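Local coordinates for protein probable starch synthase 4, chloroplastic/amyloplastic (Arabidopsis thaliana, PDB 6GNE) that is a probable starch synthase with the two-domain GT-B glycosyltransferase fold and binds adenosine-5'-diphosphate and glycan, at residues R317-K322 / S346-H351; G323-R328 / Q353-G358; F341-S346 / L371-D376. One frame throughout, in Å; residues are numbered along the deposited sequence.

Contact 1: R317-K322 / S346-H351; sequences RLVPQK and SSPVPH. With ADP (adenosine-5'-diphosphate), chain F; AC1 (4,6-dideoxy-4-{[(1S,4R,5S,6S)-4,5,6-trihydroxy-3-(hydroxymethyl)cyclohex-2-en-1-yl]amino}-alpha-D-glucopyranose), chain C.
Ser347 donates its hydroxyl to the carbonyl of Leu318, with OG 2.7 Å from O. With OG anti to its own backbone N (chi1 -174°), Ser347 reaches this carbonyl nearly along the C=O axis. The same OG accepts from the N of Val349, two residues on, which makes an ST turn just before helix 350-362. One hydroxyl thus links the helix start to the loop after strand 311-317. Beside it, the N of Leu318 donates to Ser346 O over 3.0 Å. That bond is straight, 172° at the hydrogen, but the donor stands well above the carbonyl plane.

Three side chains of 317-322, those of Arg317, Gln321 and Lys322, turn to the ligands. Arg317 holds the beta phosphate of ADP by two nearly straight bonds: NE to O2B at 2.7 Å and NH2 to O3B at 2.8 Å. C6 of AC1 lies over one face of the guanidinium, displaced toward its rim. Lys322 NZ adds bonds to ADP O3B at 2.9 Å and to the bridging O3A, and forms a salt bridge with Glu397. Gln321, extended beyond CG, donates from NE2 to AC1 O2B at 2.9 Å.

Outward from these bonds come the apolar contacts. Val319 CG1 meets the ring of Pro348 at CD, 3.6 Å away, and the two side chains cross at about a right angle. Leu318 CB lies 3.8 Å from Ser347 CB.

Two cationic side chains converge on one terminal phosphate, and probably offset part of its negative charge. The bonds of Ser346 and Ser347 with Leu318 tie the loop that carries them to segment 346-351.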
loop_
_atom_site.group_PDB
_atom_site.type_symbol
_atom_site.label_atom_id
_atom_site.label_comp_id
_atom_site.label_asym_id
_atom_site.label_seq_id
_atom_site.Cartn_x
_atom_site.Cartn_y
_atom_site.Cartn_z
ATOM N N ARG A 317 -3.969 -9.664 2.323
ATOM C CA ARG A 317 -3.708 -10.546 1.211
ATOM C C ARG A 317 -2.989 -11.728 1.843
ATOM O O ARG A 317 -2.192 -11.551 2.736
ATOM C CB ARG A 317 -2.843 -9.862 0.131
ATOM C CG ARG A 317 -3.551 -8.674 -0.544
ATOM C CD ARG A 317 -2.663 -7.778 -1.420
ATOM N NE ARG A 317 -1.366 -7.476 -0.774
ATOM C CZ ARG A 317 -0.214 -8.112 -1.009
ATOM N NH1 ARG A 317 -0.172 -9.087 -1.909
ATOM N NH2 ARG A 317 0.917 -7.755 -0.369
ATOM N N LEU A 318 -3.290 -12.925 1.370
ATOM C CA LEU A 318 -2.730 -14.137 1.909
ATOM C C LEU A 318 -1.557 -14.591 1.044
ATOM O O LEU A 318 -1.703 -15.413 0.147
ATOM C CB LEU A 318 -3.812 -15.197 1.995
ATOM C CG LEU A 318 -4.973 -14.928 2.966
ATOM C CD1 LEU A 318 -6.097 -15.900 2.662
ATOM C CD2 LEU A 318 -4.545 -15.078 4.413
ATOM N N VAL A 319 -0.395 -14.028 1.348
ATOM C CA VAL A 319 0.875 -14.316 0.656
ATOM C C VAL A 319 1.961 -14.501 1.718
ATOM O O VAL A 319 1.823 -14.000 2.817
ATOM C CB VAL A 319 1.243 -13.161 -0.336
ATOM C CG1 VAL A 319 0.148 -12.999 -1.390
ATOM C CG2 VAL A 319 1.445 -11.809 0.377
ATOM N N PRO A 320 3.059 -15.203 1.398
ATOM C CA PRO A 320 4.094 -15.452 2.428
ATOM C C PRO A 320 4.519 -14.259 3.251
ATOM O O PRO A 320 4.780 -14.415 4.432
ATOM C CB PRO A 320 5.265 -15.969 1.621
ATOM C CG PRO A 320 4.636 -16.647 0.430
ATOM C CD PRO A 320 3.300 -16.002 0.178
ATOM N N GLN A 321 4.570 -13.070 2.645
ATOM C CA GLN A 321 4.999 -11.870 3.352
ATOM C C GLN A 321 4.230 -11.667 4.672
ATOM O O GLN A 321 4.817 -11.227 5.700
ATOM C CB GLN A 321 4.830 -10.654 2.457
ATOM C CG GLN A 321 5.087 -9.301 3.125
ATOM C CD GLN A 321 4.642 -8.125 2.293
ATOM O OE1 GLN A 321 4.596 -8.221 1.070
ATOM N NE2 GLN A 321 4.298 -7.002 2.960
ATOM N N LYS A 322 2.942 -11.991 4.639
ATOM C CA LYS A 322 2.029 -11.702 5.734
ATOM C C LYS A 322 2.044 -12.745 6.877
ATOM O O LYS A 322 1.287 -12.616 7.841
ATOM C CB LYS A 322 0.614 -11.569 5.166
ATOM C CG LYS A 322 0.500 -10.495 4.103
ATOM C CD LYS A 322 0.733 -9.086 4.668
ATOM C CE LYS A 322 0.389 -8.028 3.650
ATOM N NZ LYS A 322 0.894 -6.690 4.020
ATOM N N SER A 346 -7.800 -12.901 0.542
ATOM C CA SER A 346 -7.590 -13.928 -0.470
ATOM C C SER A 346 -6.173 -13.952 -0.981
ATOM O O SER A 346 -5.427 -13.020 -0.779
ATOM C CB SER A 346 -8.618 -13.851 -1.616
ATOM O OG SER A 346 -8.498 -12.632 -2.268
ATOM N N SER A 347 -5.830 -15.067 -1.611
ATOM C CA SER A 347 -4.489 -15.360 -2.044
ATOM C C SER A 347 -4.476 -15.474 -3.540
ATOM O O SER A 347 -5.310 -16.175 -4.091
ATOM C CB SER A 347 -4.044 -16.721 -1.497
ATOM O OG SER A 347 -2.683 -16.961 -1.805
ATOM N N PRO A 348 -3.474 -14.870 -4.195
ATOM C CA PRO A 348 -3.221 -15.210 -5.592
ATOM C C PRO A 348 -2.531 -16.570 -5.780
ATOM O O PRO A 348 -2.353 -16.979 -6.933
ATOM C CB PRO A 348 -2.267 -14.093 -6.044
ATOM C CG PRO A 348 -1.474 -13.761 -4.816
ATOM C CD PRO A 348 -2.408 -14.001 -3.644
ATOM N N VAL A 349 -2.116 -17.242 -4.687
ATOM C CA VAL A 349 -1.354 -18.486 -4.760
ATOM C C VAL A 349 -2.282 -19.663 -4.479
ATOM O O VAL A 349 -2.692 -19.837 -3.361
ATOM C CB VAL A 349 -0.181 -18.476 -3.748
ATOM C CG1 VAL A 349 0.703 -19.702 -3.952
ATOM C CG2 VAL A 349 0.634 -17.199 -3.864
ATOM N N PRO A 350 -2.601 -20.479 -5.479
ATOM C CA PRO A 350 -3.614 -21.532 -5.281
ATOM C C PRO A 350 -3.435 -22.499 -4.107
ATOM O O PRO A 350 -4.430 -22.885 -3.505
ATOM C CB PRO A 350 -3.577 -22.307 -6.605
ATOM C CG PRO A 350 -3.219 -21.277 -7.606
ATOM C CD PRO A 350 -2.261 -20.326 -6.908
ATOM N N HIS A 351 -2.218 -22.912 -3.780
ATOM C CA HIS A 351 -2.030 -23.840 -2.644
ATOM C C HIS A 351 -2.374 -23.170 -1.311
ATOM O O HIS A 351 -2.836 -23.820 -0.403
ATOM C CB HIS A 351 -0.643 -24.529 -2.623
ATOM C CG HIS A 351 0.452 -23.702 -2.037
ATOM N ND1 HIS A 351 0.724 -23.659 -0.679
ATOM C CD2 HIS A 351 1.385 -22.911 -2.632
ATOM C CE1 HIS A 351 1.750 -22.843 -0.464
ATOM N NE2 HIS A 351 2.169 -22.374 -1.631
HETATM P PB ADP F . -0.261 -4.606 1.327
HETATM O O1B ADP F . 0.088 -3.351 0.584
HETATM O O2B ADP F . -1.511 -5.316 0.895
HETATM O O3B ADP F . 0.918 -5.550 1.377
HETATM P PA ADP F . -0.993 -2.719 3.382
HETATM O O1A ADP F . -1.291 -2.897 4.843
HETATM O O2A ADP F . 0.035 -1.664 3.067
HETATM O O3A ADP F . -0.561 -4.175 2.847
HETATM O "O5'" ADP F . -2.320 -2.355 2.554
HETATM C "C5'" ADP F . -3.478 -3.191 2.564
HETATM C "C4'" ADP F . -4.782 -2.468 2.177
HETATM O "O4'" ADP F . -5.636 -3.363 1.449
HETATM C "C3'" ADP F . -5.616 -2.052 3.372
HETATM O "O3'" ADP F . -6.422 -0.947 2.998
HETATM C "C2'" ADP F . -6.508 -3.241 3.614
HETATM O "O2'" ADP F . -7.697 -2.908 4.307
HETATM C "C1'" ADP F . -6.808 -3.661 2.205
HETATM N N9 ADP F . -7.097 -5.104 2.058
HETATM C C8 ADP F . -6.214 -6.110 2.039
HETATM N N7 ADP F . -6.844 -7.289 1.834
HETATM C C5 ADP F . -8.158 -7.044 1.715
HETATM C C6 ADP F . -9.403 -7.844 1.494
HETATM N N6 ADP F . -9.334 -9.193 1.367
HETATM N N1 ADP F . -10.583 -7.164 1.435
HETATM C C2 ADP F . -10.627 -5.816 1.587
HETATM N N3 ADP F . -9.543 -5.052 1.795
HETATM C C4 ADP F . -8.312 -5.598 1.868
HETATM C C1 AC1 C . 2.014 -4.235 -5.347
HETATM O O2 AC1 C . 4.168 -3.193 -5.748
HETATM C C2 AC1 C . 3.046 -3.217 -4.850
HETATM C C4A AC1 C . 3.153 -1.107 2.207
HETATM C C3 AC1 C . 3.459 -3.497 -3.396
HETATM O O3 AC1 C . 4.370 -2.464 -3.010
HETATM C C4 AC1 C . 2.217 -3.545 -2.501
HETATM N N4A AC1 C . 2.496 -3.730 -1.066
HETATM C C5 AC1 C . 1.331 -4.655 -3.070
HETATM O O5 AC1 C . 0.944 -4.321 -4.405
HETATM C C6 AC1 C . 0.032 -4.845 -2.306
HETATM C C1B AC1 C . 3.263 -2.787 -0.239
HETATM C C2B AC1 C . 3.676 -3.347 1.145
HETATM O O2B AC1 C . 3.448 -4.763 1.283
HETATM C C3B AC1 C . 3.058 -2.619 2.334
HETATM O O3B AC1 C . 3.844 -2.958 3.473
HETATM O O4 AC1 C . 2.470 -0.503 3.306
HETATM C C5B AC1 C . 2.618 -0.628 0.890
HETATM C C7B AC1 C . 2.617 -1.415 -0.191
HETATM C C6B AC1 C . 2.126 0.794 0.757
HETATM O O6B AC1 C . 3.193 1.723 0.985
#

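Contact 2: G323-R328 / Q353-G358; sequences GVHLIR and QREFEG
Val324-Arg328 and Gln353-Gly358 are helical segments that run side by side in the same direction, with axes 11.8 Å apart at closest approach and 4° between them. The gap is bridged by long side chains, chiefly Phe356 and Glu355.

Phe356 reaches across with the far end of its ring. Its CZ lies 3.8 Å from the backbone O of Val324, which sits at the ring edge, near the ring plane. The CB of Val324 comes nearest to Phe356 CE1, 4.3 Å away. Ile327 offers CG2, 4.2 Å from Phe356 CE2, and the two side chains cross at about a right angle. This apolar layer faces the sheet: Phe356 also touches Leu343, and Ile327 touches Cys314 and Thr316.

The helices follow successive strands, 311-317 and 340-346, of a parallel sheet. Packing side by side on it, they belong to the Rossmann-like C-terminal domain of the GT-B fold.

Farther from the strands, the contact becomes polar. Glu355 and Arg328 form a salt bridge, with OE1 3.3 Å from NE. In Arg328, CG anti to the backbone N (chi1 -176°) and a chain extended from there carry NE out to Glu355. OE1 lies at the edge of the guanidinium, near its plane, and is also close to CD. The carboxylate and guanidinium are nearly coplanar, 25° apart, though the two side chains cross at about a right angle. His325 is close by, its ND1 4.3 Å from Glu355 OE1. If the imidazole were protonated, this carboxylate would probably feel its charge too.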
loop_
_atom_site.group_PDB
_atom_site.type_symbol
_atom_site.label_atom_id
_atom_site.label_comp_id
_atom_site.label_asym_id
_atom_site.label_seq_id
_atom_site.Cartn_x
_atom_site.Cartn_y
_atom_site.Cartn_z
ATOM N N GLY A 323 2.913 -13.750 6.769
ATOM C CA GLY A 323 3.055 -14.768 7.790
ATOM C C GLY A 323 1.814 -15.667 7.830
ATOM O O GLY A 323 1.149 -15.769 8.852
ATOM N N VAL A 324 1.494 -16.284 6.702
ATOM C CA VAL A 324 0.263 -17.061 6.598
ATOM C C VAL A 324 0.191 -18.287 7.512
ATOM O O VAL A 324 -0.919 -18.672 7.909
ATOM C CB VAL A 324 -0.047 -17.525 5.158
ATOM C CG1 VAL A 324 -0.650 -16.342 4.388
ATOM C CG2 VAL A 324 1.160 -18.175 4.482
ATOM N N HIS A 325 1.351 -18.893 7.826
ATOM C CA HIS A 325 1.384 -20.015 8.766
ATOM C C HIS A 325 0.983 -19.534 10.166
ATOM O O HIS A 325 0.267 -20.260 10.867
ATOM C CB HIS A 325 2.751 -20.744 8.778
ATOM C CG HIS A 325 3.065 -21.441 7.488
ATOM N ND1 HIS A 325 2.241 -22.405 6.949
ATOM C CD2 HIS A 325 4.102 -21.299 6.617
ATOM C CE1 HIS A 325 2.752 -22.827 5.802
ATOM N NE2 HIS A 325 3.882 -22.172 5.579
ATOM N N LEU A 326 1.446 -18.337 10.541
ATOM C CA LEU A 326 1.046 -17.699 11.793
ATOM C C LEU A 326 -0.412 -17.268 11.820
ATOM O O LEU A 326 -1.047 -17.352 12.857
ATOM C CB LEU A 326 1.951 -16.499 12.129
ATOM C CG LEU A 326 3.395 -16.898 12.405
ATOM C CD1 LEU A 326 4.235 -15.647 12.563
ATOM C CD2 LEU A 326 3.483 -17.833 13.641
ATOM N N ILE A 327 -0.944 -16.821 10.690
ATOM C CA ILE A 327 -2.352 -16.494 10.596
ATOM C C ILE A 327 -3.189 -17.763 10.785
ATOM O O ILE A 327 -4.138 -17.771 11.569
ATOM C CB ILE A 327 -2.698 -15.825 9.271
ATOM C CG1 ILE A 327 -2.046 -14.432 9.232
ATOM C CG2 ILE A 327 -4.191 -15.659 9.118
ATOM C CD1 ILE A 327 -2.043 -13.750 7.879
ATOM N N ARG A 328 -2.832 -18.825 10.064
ATOM C CA ARG A 328 -3.442 -20.127 10.266
ATOM C C ARG A 328 -3.437 -20.543 11.749
ATOM O O ARG A 328 -4.484 -20.921 12.275
ATOM C CB ARG A 328 -2.725 -21.171 9.453
ATOM C CG ARG A 328 -3.352 -22.553 9.521
ATOM C CD ARG A 328 -2.437 -23.636 9.023
ATOM N NE ARG A 328 -3.246 -24.751 8.522
ATOM C CZ ARG A 328 -3.777 -25.730 9.274
ATOM N NH1 ARG A 328 -4.490 -26.699 8.688
ATOM N NH2 ARG A 328 -3.618 -25.753 10.604
ATOM N N GLN A 353 -4.647 -20.571 -1.211
ATOM C CA GLN A 353 -6.110 -20.493 -1.301
ATOM C C GLN A 353 -6.748 -21.826 -0.865
ATOM O O GLN A 353 -7.676 -21.843 -0.072
ATOM C CB GLN A 353 -6.565 -20.074 -2.712
ATOM C CG GLN A 353 -8.011 -19.565 -2.824
ATOM C CD GLN A 353 -8.271 -18.174 -2.231
ATOM O OE1 GLN A 353 -7.364 -17.367 -1.970
ATOM N NE2 GLN A 353 -9.539 -17.886 -2.023
ATOM N N ARG A 354 -6.214 -22.930 -1.372
ATOM C CA ARG A 354 -6.704 -24.286 -1.083
ATOM C C ARG A 354 -6.607 -24.611 0.443
ATOM O O ARG A 354 -7.521 -25.186 1.021
ATOM C CB ARG A 354 -5.903 -25.265 -1.947
ATOM C CG ARG A 354 -6.475 -26.643 -2.178
ATOM C CD ARG A 354 -6.104 -27.198 -3.537
ATOM N NE ARG A 354 -4.638 -27.271 -3.683
ATOM C CZ ARG A 354 -3.873 -26.545 -4.514
ATOM N NH1 ARG A 354 -4.378 -25.684 -5.412
ATOM N NH2 ARG A 354 -2.546 -26.728 -4.494
ATOM N N GLU A 355 -5.520 -24.198 1.087
ATOM C CA GLU A 355 -5.279 -24.450 2.517
ATOM C C GLU A 355 -6.310 -23.713 3.385
ATOM O O GLU A 355 -6.861 -24.291 4.330
ATOM C CB GLU A 355 -3.849 -24.013 2.897
ATOM C CG GLU A 355 -3.304 -24.428 4.272
ATOM C CD GLU A 355 -2.083 -23.569 4.695
ATOM O OE1 GLU A 355 -1.879 -23.298 5.916
ATOM O OE2 GLU A 355 -1.304 -23.106 3.814
ATOM N N PHE A 356 -6.583 -22.455 3.050
ATOM C CA PHE A 356 -7.579 -21.668 3.771
ATOM C C PHE A 356 -9.009 -22.098 3.452
ATOM O O PHE A 356 -9.863 -22.075 4.329
ATOM C CB PHE A 356 -7.355 -20.157 3.566
ATOM C CG PHE A 356 -6.256 -19.612 4.424
ATOM C CD1 PHE A 356 -4.918 -19.740 4.041
ATOM C CD2 PHE A 356 -6.537 -19.068 5.657
ATOM C CE1 PHE A 356 -3.894 -19.305 4.843
ATOM C CE2 PHE A 356 -5.503 -18.629 6.480
ATOM C CZ PHE A 356 -4.186 -18.740 6.060
ATOM N N GLU A 357 -9.255 -22.495 2.207
ATOM C CA GLU A 357 -10.548 -23.042 1.801
ATOM C C GLU A 357 -10.933 -24.260 2.652
ATOM O O GLU A 357 -12.108 -24.438 2.965
ATOM C CB GLU A 357 -10.562 -23.433 0.309
ATOM C CG GLU A 357 -11.007 -22.287 -0.605
ATOM C CD GLU A 357 -10.746 -22.505 -2.100
ATOM O OE1 GLU A 357 -10.861 -21.502 -2.839
ATOM O OE2 GLU A 357 -10.434 -23.646 -2.539
ATOM N N GLY A 358 -9.934 -25.082 3.010
ATOM C CA GLY A 358 -10.125 -26.249 3.885
ATOM C C GLY A 358 -10.501 -25.872 5.307
ATOM O O GLY A 358 -11.404 -26.448 5.910
#

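Contact 3: F341-S346 / L371-D376; sequences FVLLGS and LLLKYD. With ADP (adenosine-5'-diphosphate), chain F.
Leu343 and Leu344 pair in parallel with Leu371 and Leu372, and two backbone hydrogen bonds hold them. Leu372 N donates to Leu343 O at 2.7 Å, and Leu372 O receives Gly345 N at 3.2 Å. Beyond them, Leu373 is the centre of an inverse gamma turn. Its CA makes a C-H...O contact with Gly345 O at 3.2 Å.

The apolar contacts lie on both faces of the sheet. On one, Leu343 CB meets Leu371 CG at 4.1 Å, toward helix 350-362. On the other, Leu344 CD1 packs against Leu372 CB, and Val342 CG1 meets Leu372 CD1. CG of Leu344, anti to the backbone N (chi1 177°), lies 3.8 Å from ADP N1. Its CD1 approaches Lys374 O and its CD2 approaches Asp376 O.

In this contact the hydrogen bonds to ADP come from the backbone. Lys374 O accepts from adenine N6 at 3.0 Å, and Asp376 N donates to N1 at 3.1 Å. This pair meets the Watson-Crick edge of the adenine. Tyr375 lies over the adenine, with C2 above one ring face, toward its rim. The carboxylate of Asp376 turns to Leu379 N and caps helix 377-386.

Strand 340-346, helix 350-362 and strand 369-372 form a beta-alpha-beta unit. The C-terminal end of strand 340-346 and the loop after strand 369-372 form part of the adenine site, as is usual in Rossmann-like domains.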
loop_
_atom_site.group_PDB
_atom_site.type_symbol
_atom_site.label_atom_id
_atom_site.label_comp_id
_atom_site.label_asym_id
_atom_site.label_seq_id
_atom_site.Cartn_x
_atom_site.Cartn_y
_atom_site.Cartn_z
ATOM N N PHE A 341 -12.848 -15.361 15.835
ATOM C CA PHE A 341 -11.926 -14.966 14.778
ATOM C C PHE A 341 -12.658 -14.756 13.428
ATOM O O PHE A 341 -13.377 -15.645 12.952
ATOM C CB PHE A 341 -10.864 -16.046 14.613
ATOM C CG PHE A 341 -9.633 -15.586 13.902
ATOM C CD1 PHE A 341 -9.607 -15.432 12.529
ATOM C CD2 PHE A 341 -8.507 -15.276 14.619
ATOM C CE1 PHE A 341 -8.479 -14.981 11.876
ATOM C CE2 PHE A 341 -7.357 -14.812 13.978
ATOM C CZ PHE A 341 -7.345 -14.656 12.610
ATOM N N VAL A 342 -12.422 -13.604 12.809
ATOM C CA VAL A 342 -12.933 -13.275 11.493
ATOM C C VAL A 342 -11.772 -12.952 10.564
ATOM O O VAL A 342 -11.047 -12.005 10.818
ATOM C CB VAL A 342 -13.866 -12.050 11.527
ATOM C CG1 VAL A 342 -14.342 -11.709 10.137
ATOM C CG2 VAL A 342 -15.100 -12.387 12.333
ATOM N N LEU A 343 -11.622 -13.735 9.500
ATOM C CA LEU A 343 -10.600 -13.503 8.495
ATOM C C LEU A 343 -11.278 -12.988 7.233
ATOM O O LEU A 343 -12.260 -13.572 6.746
ATOM C CB LEU A 343 -9.818 -14.774 8.159
ATOM C CG LEU A 343 -8.788 -14.714 7.032
ATOM C CD1 LEU A 343 -7.683 -13.711 7.350
ATOM C CD2 LEU A 343 -8.150 -16.056 6.825
ATOM N N LEU A 344 -10.735 -11.901 6.704
ATOM C CA LEU A 344 -11.069 -11.438 5.373
ATOM C C LEU A 344 -9.775 -11.376 4.578
ATOM O O LEU A 344 -8.917 -10.570 4.861
ATOM C CB LEU A 344 -11.723 -10.066 5.450
ATOM C CG LEU A 344 -12.073 -9.391 4.134
ATOM C CD1 LEU A 344 -12.991 -10.289 3.340
ATOM C CD2 LEU A 344 -12.744 -8.057 4.461
ATOM N N GLY A 345 -9.626 -12.255 3.601
ATOM C CA GLY A 345 -8.420 -12.240 2.781
ATOM C C GLY A 345 -8.522 -13.188 1.618
ATOM O O GLY A 345 -9.258 -14.167 1.690
ATOM N N SER A 346 -7.800 -12.901 0.542
ATOM C CA SER A 346 -7.590 -13.928 -0.470
ATOM C C SER A 346 -6.173 -13.952 -0.981
ATOM O O SER A 346 -5.427 -13.020 -0.779
ATOM C CB SER A 346 -8.618 -13.851 -1.616
ATOM O OG SER A 346 -8.498 -12.632 -2.268
ATOM N N LEU A 371 -14.383 -17.394 8.000
ATOM C CA LEU A 371 -13.348 -17.038 7.028
ATOM C C LEU A 371 -14.039 -16.554 5.779
ATOM O O LEU A 371 -14.907 -17.236 5.255
ATOM C CB LEU A 371 -12.488 -18.260 6.689
ATOM C CG LEU A 371 -11.316 -18.509 7.626
ATOM C CD1 LEU A 371 -11.786 -18.746 9.038
ATOM C CD2 LEU A 371 -10.506 -19.703 7.160
ATOM N N LEU A 372 -13.643 -15.377 5.310
ATOM C CA LEU A 372 -14.267 -14.749 4.144
ATOM C C LEU A 372 -13.181 -14.598 3.065
ATOM O O LEU A 372 -12.415 -13.642 3.049
ATOM C CB LEU A 372 -14.875 -13.417 4.563
ATOM C CG LEU A 372 -16.019 -13.609 5.571
ATOM C CD1 LEU A 372 -16.237 -12.333 6.387
ATOM C CD2 LEU A 372 -17.307 -14.075 4.894
ATOM N N LEU A 373 -13.080 -15.616 2.220
ATOM C CA LEU A 373 -11.969 -15.732 1.289
ATOM C C LEU A 373 -12.231 -14.949 0.018
ATOM O O LEU A 373 -12.599 -15.513 -1.001
ATOM C CB LEU A 373 -11.657 -17.199 1.007
ATOM C CG LEU A 373 -11.312 -18.004 2.281
ATOM C CD1 LEU A 373 -10.878 -19.426 1.895
ATOM C CD2 LEU A 373 -10.278 -17.319 3.163
ATOM N N LYS A 374 -12.071 -13.636 0.118
ATOM C CA LYS A 374 -12.381 -12.703 -0.957
ATOM C C LYS A 374 -11.882 -11.282 -0.625
ATOM O O LYS A 374 -11.580 -10.989 0.516
ATOM C CB LYS A 374 -13.901 -12.648 -1.212
ATOM C CG LYS A 374 -14.702 -12.127 -0.015
ATOM C CD LYS A 374 -16.197 -12.303 -0.182
ATOM C CE LYS A 374 -16.917 -11.472 0.859
ATOM N NZ LYS A 374 -18.375 -11.631 0.724
ATOM N N TYR A 375 -11.790 -10.436 -1.650
ATOM C CA TYR A 375 -11.557 -9.000 -1.506
ATOM C C TYR A 375 -12.928 -8.369 -1.299
ATOM O O TYR A 375 -13.789 -8.604 -2.099
ATOM C CB TYR A 375 -10.870 -8.396 -2.761
ATOM C CG TYR A 375 -10.489 -6.975 -2.507
ATOM C CD1 TYR A 375 -9.313 -6.674 -1.801
ATOM C CD2 TYR A 375 -11.353 -5.910 -2.858
ATOM C CE1 TYR A 375 -8.969 -5.363 -1.477
ATOM C CE2 TYR A 375 -11.028 -4.604 -2.522
ATOM C CZ TYR A 375 -9.824 -4.339 -1.835
ATOM O OH TYR A 375 -9.480 -3.040 -1.501
ATOM N N ASP A 376 -13.148 -7.628 -0.217
ATOM C CA ASP A 376 -14.421 -6.917 -0.014
ATOM C C ASP A 376 -14.220 -5.648 0.827
ATOM O O ASP A 376 -13.959 -5.709 2.034
ATOM C CB ASP A 376 -15.442 -7.846 0.650
ATOM C CG ASP A 376 -16.848 -7.257 0.718
ATOM O OD1 ASP A 376 -17.024 -6.043 0.896
ATOM O OD2 ASP A 376 -17.810 -8.038 0.648
HETATM P PB ADP F . -0.261 -4.606 1.327
HETATM O O1B ADP F . 0.088 -3.351 0.584
HETATM O O2B ADP F . -1.511 -5.316 0.895
HETATM O O3B ADP F . 0.918 -5.550 1.377
HETATM P PA ADP F . -0.993 -2.719 3.382
HETATM O O1A ADP F . -1.291 -2.897 4.843
HETATM O O2A ADP F . 0.035 -1.664 3.067
HETATM O O3A ADP F . -0.561 -4.175 2.847
HETATM O "O5'" ADP F . -2.320 -2.355 2.554
HETATM C "C5'" ADP F . -3.478 -3.191 2.564
HETATM C "C4'" ADP F . -4.782 -2.468 2.177
HETATM O "O4'" ADP F . -5.636 -3.363 1.449
HETATM C "C3'" ADP F . -5.616 -2.052 3.372
HETATM O "O3'" ADP F . -6.422 -0.947 2.998
HETATM C "C2'" ADP F . -6.508 -3.241 3.614
HETATM O "O2'" ADP F . -7.697 -2.908 4.307
HETATM C "C1'" ADP F . -6.808 -3.661 2.205
HETATM N N9 ADP F . -7.097 -5.104 2.058
HETATM C C8 ADP F . -6.214 -6.110 2.039
HETATM N N7 ADP F . -6.844 -7.289 1.834
HETATM C C5 ADP F . -8.158 -7.044 1.715
HETATM C C6 ADP F . -9.403 -7.844 1.494
HETATM N N6 ADP F . -9.334 -9.193 1.367
HETATM N N1 ADP F . -10.583 -7.164 1.435
HETATM C C2 ADP F . -10.627 -5.816 1.587
HETATM N N3 ADP F . -9.543 -5.052 1.795
HETATM C C4 ADP F . -8.312 -5.598 1.868
#

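How the contacts relate
From the N terminus, the chain leaves strand 311-317 through 317-322 and enters helix 324-336 at 323-328. It returns along strand 340-346. Segment 346-351 then closes the loop of contact 1. Two residues on, 353-358 closes contact 2 on helix 350-362. Last, 371-376 closes contact 3 at strand 369-372. Each pair of contacts crosses, since their segments alternate. Contacts 1 and 3 share Ser346, and both touch ADP, at its phosphate and adenine ends. Contacts 1 and 2 meet where Gln353 OE1 probably accepts a hydrogen bond from Ser347 N. Phe356 and Glu357 of contact 2 pack on Leu373 of contact 3. Together they tie three adjacent strands to two helices on one face.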